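PDB 4B45: CELL division protein FTSZ from Haloferax volcanii, which binds GTP, assembles into tubulin-like protofilaments and takes part in controlling archaeal cell shape. Local coordinates for residues Asp33-Lys41 against Pro48-Gln56. Residues are numbered along the deposited sequence; the frame is centred on the assembly and turned at random.
Sequences DAVAVNTAK and PVETVLIGQ
Ala36 is held from both sides of its peptide by the neighbouring strand, its N donating to Glu50 O (2.8 Å) and its O accepting from Val52 N (2.8 Å). These bonds belong to a parallel beta ladder in the tubulin/FtsZ GTPase domain, where strand 31-38, helix 41-45 and strand 50-53 form a beta-alpha-beta unit at one margin of the Rossmann-like sheet. Asn38 N to Val52 O continues the series, and Ile54 N, just past the end of strand 50-53, closes it on Asn38 O, nearly straight at 170°.

Side chains divide between two faces. Beneath helix 68-85, Val37 CG1 is anti to the backbone N (chi1 -173°), which carries it to 3.6 Å from Ile54 CD1. On the same face, Val35 CG1 meets Val52 CG2 obliquely. On the other face Val49 straddles two alanines, CG1 against Ala34 CB and CG2 against Ala36 CB; Leu44 of the connecting helix packs on Ala36, Thr51 and Leu53.

The C-terminal end of strand 31-38 lies beside the nucleotide: the Asn38 side chain is about 4 Å from the bound GTP analogue. Its OD1 accepts Thr39 N (2.6 Å) and, weakly, Ala40 N, and Thr39 OG1 bonds to Ser107, a GTP-binding residue. Methyl CG2 of Thr39 rests 3.7 Å from Ile54 CG1, and one water donates to both Thr39 O (2.9 Å) and Ile54 O (3.0 Å).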
loop_
_atom_site.group_PDB
_atom_site.type_symbol
_atom_site.label_atom_id
_atom_site.label_comp_id
_atom_site.label_asym_id
_atom_site.label_seq_id
_atom_site.Cartn_x
_atom_site.Cartn_y
_atom_site.Cartn_z
ATOM N N ASP A 33 -10.928 -11.100 -2.171
ATOM C CA ASP A 33 -10.387 -11.846 -3.295
ATOM C C ASP A 33 -9.112 -11.178 -3.752
ATOM O O ASP A 33 -8.833 -10.042 -3.373
ATOM C CB ASP A 33 -11.390 -11.897 -4.445
ATOM C CG ASP A 33 -11.202 -13.113 -5.318
ATOM O OD1 ASP A 33 -10.056 -13.387 -5.734
ATOM O OD2 ASP A 33 -12.202 -13.807 -5.577
ATOM N N ALA A 34 -8.338 -11.896 -4.556
ATOM C CA ALA A 34 -7.077 -11.392 -5.096
ATOM C C ALA A 34 -6.855 -12.019 -6.462
ATOM O O ALA A 34 -7.037 -13.222 -6.629
ATOM C CB ALA A 34 -5.920 -11.743 -4.172
ATOM N N VAL A 35 -6.499 -11.196 -7.441
ATOM C CA VAL A 35 -6.253 -11.666 -8.796
ATOM C C VAL A 35 -4.967 -11.032 -9.299
ATOM O O VAL A 35 -4.731 -9.849 -9.067
ATOM C CB VAL A 35 -7.383 -11.233 -9.745
ATOM C CG1 VAL A 35 -7.191 -11.849 -11.127
ATOM C CG2 VAL A 35 -8.713 -11.637 -9.190
ATOM N N ALA A 36 -4.138 -11.797 -9.996
ATOM C CA ALA A 36 -2.951 -11.212 -10.607
ATOM C C ALA A 36 -3.059 -11.233 -12.123
ATOM O O ALA A 36 -3.433 -12.241 -12.713
ATOM C CB ALA A 36 -1.682 -11.916 -10.135
ATOM N N VAL A 37 -2.766 -10.090 -12.733
ATOM C CA VAL A 37 -2.772 -9.946 -14.170
ATOM C C VAL A 37 -1.337 -9.697 -14.632
ATOM O O VAL A 37 -0.615 -8.917 -14.020
ATOM C CB VAL A 37 -3.642 -8.749 -14.604
ATOM C CG1 VAL A 37 -3.777 -8.710 -16.128
ATOM C CG2 VAL A 37 -5.014 -8.807 -13.932
ATOM N N ASN A 38 -0.930 -10.351 -15.711
ATOM C CA ASN A 38 0.429 -10.190 -16.233
ATOM C C ASN A 38 0.500 -10.600 -17.688
ATOM O O ASN A 38 -0.466 -11.131 -18.233
ATOM C CB ASN A 38 1.411 -11.038 -15.436
ATOM C CG ASN A 38 2.801 -10.449 -15.414
ATOM O OD1 ASN A 38 3.199 -9.719 -16.321
ATOM N ND2 ASN A 38 3.544 -10.749 -14.359
ATOM N N THR A 39 1.653 -10.359 -18.304
ATOM C CA THR A 39 1.895 -10.695 -19.705
ATOM C C THR A 39 3.057 -11.668 -19.776
ATOM O O THR A 39 3.432 -12.123 -20.852
ATOM C CB THR A 39 2.289 -9.441 -20.507
ATOM O OG1 THR A 39 3.380 -8.774 -19.849
ATOM C CG2 THR A 39 1.111 -8.483 -20.603
ATOM N N ALA A 40 3.646 -11.951 -18.613
ATOM C CA ALA A 40 4.685 -12.954 -18.487
ATOM C C ALA A 40 4.056 -14.183 -17.853
ATOM O O ALA A 40 3.564 -14.115 -16.729
ATOM C CB ALA A 40 5.840 -12.419 -17.613
ATOM N N LYS A 41 4.039 -15.299 -18.574
ATOM C CA LYS A 41 3.342 -16.485 -18.076
ATOM C C LYS A 41 3.999 -17.081 -16.829
ATOM O O LYS A 41 3.315 -17.469 -15.885
ATOM C CB LYS A 41 3.183 -17.545 -19.174
ATOM C CG LYS A 41 2.569 -18.841 -18.682
ATOM C CD LYS A 41 2.225 -19.794 -19.827
ATOM C CE LYS A 41 1.621 -21.086 -19.284
ATOM N NZ LYS A 41 1.299 -22.099 -20.337
ATOM N N PRO A 48 -0.162 -17.995 -5.739
ATOM C CA PRO A 48 -1.262 -18.760 -5.144
ATOM C C PRO A 48 -2.620 -18.066 -5.283
ATOM O O PRO A 48 -3.586 -18.503 -4.669
ATOM C CB PRO A 48 -0.866 -18.820 -3.668
ATOM C CG PRO A 48 -0.161 -17.539 -3.445
ATOM C CD PRO A 48 0.580 -17.230 -4.720
ATOM N N VAL A 49 -2.684 -16.996 -6.068
ATOM C CA VAL A 49 -3.940 -16.302 -6.308
ATOM C C VAL A 49 -4.436 -16.630 -7.712
ATOM O O VAL A 49 -3.694 -17.193 -8.528
ATOM C CB VAL A 49 -3.777 -14.776 -6.178
ATOM C CG1 VAL A 49 -3.212 -14.415 -4.800
ATOM C CG2 VAL A 49 -2.875 -14.242 -7.294
ATOM N N GLU A 50 -5.694 -16.299 -7.987
ATOM C CA GLU A 50 -6.230 -16.412 -9.336
ATOM C C GLU A 50 -5.378 -15.565 -10.274
ATOM O O GLU A 50 -4.990 -14.446 -9.927
ATOM C CB GLU A 50 -7.689 -15.946 -9.375
ATOM C CG GLU A 50 -8.302 -15.896 -10.771
ATOM C CD GLU A 50 -8.399 -17.267 -11.426
ATOM O OE1 GLU A 50 -8.622 -18.259 -10.696
ATOM O OE2 GLU A 50 -8.260 -17.354 -12.670
ATOM N N THR A 51 -5.081 -16.107 -11.452
ATOM C CA THR A 51 -4.208 -15.444 -12.416
ATOM C C THR A 51 -4.902 -15.222 -13.761
ATOM O O THR A 51 -5.716 -16.046 -14.193
ATOM C CB THR A 51 -2.910 -16.251 -12.649
ATOM O OG1 THR A 51 -3.233 -17.545 -13.159
ATOM C CG2 THR A 51 -2.135 -16.420 -11.353
ATOM N N VAL A 52 -4.593 -14.095 -14.399
ATOM C CA VAL A 52 -5.059 -13.805 -15.753
ATOM C C VAL A 52 -3.897 -13.412 -16.649
ATOM O O VAL A 52 -3.208 -12.414 -16.391
ATOM C CB VAL A 52 -6.066 -12.646 -15.805
ATOM C CG1 VAL A 52 -6.568 -12.475 -17.236
ATOM C CG2 VAL A 52 -7.219 -12.893 -14.857
ATOM N N LEU A 53 -3.689 -14.191 -17.707
ATOM C CA LEU A 53 -2.635 -13.892 -18.666
ATOM C C LEU A 53 -3.244 -13.105 -19.815
ATOM O O LEU A 53 -4.249 -13.506 -20.393
ATOM C CB LEU A 53 -1.959 -15.174 -19.165
ATOM C CG LEU A 53 -0.716 -15.024 -20.056
ATOM C CD1 LEU A 53 0.464 -14.354 -19.344
ATOM C CD2 LEU A 53 -0.286 -16.364 -20.645
ATOM N N ILE A 54 -2.646 -11.966 -20.124
ATOM C CA ILE A 54 -3.103 -11.140 -21.228
ATOM C C ILE A 54 -1.943 -10.915 -22.192
ATOM O O ILE A 54 -0.779 -11.139 -21.843
ATOM C CB ILE A 54 -3.648 -9.767 -20.738
ATOM C CG1 ILE A 54 -2.554 -8.961 -20.025
ATOM C CG2 ILE A 54 -4.827 -9.962 -19.790
ATOM C CD1 ILE A 54 -3.049 -7.610 -19.477
ATOM N N GLY A 55 -2.278 -10.508 -23.414
ATOM C CA GLY A 55 -1.296 -10.056 -24.383
ATOM C C GLY A 55 -0.536 -11.080 -25.196
ATOM O O GLY A 55 0.389 -10.701 -25.911
ATOM N N GLN A 56 -0.902 -12.359 -25.094
ATOM C CA GLN A 56 -0.194 -13.426 -25.818
ATOM C C GLN A 56 -0.116 -13.205 -27.325
ATOM O O GLN A 56 0.838 -13.638 -27.969
ATOM C CB GLN A 56 -0.808 -14.802 -25.548
ATOM C CG GLN A 56 -0.923 -15.139 -24.073
ATOM C CD GLN A 56 -2.281 -14.776 -23.531
ATOM O OE1 GLN A 56 -2.722 -13.632 -23.659
ATOM N NE2 GLN A 56 -2.974 -15.755 -22.959
HETATM O O HOH W 1 1.623 -12.503 -23.034
#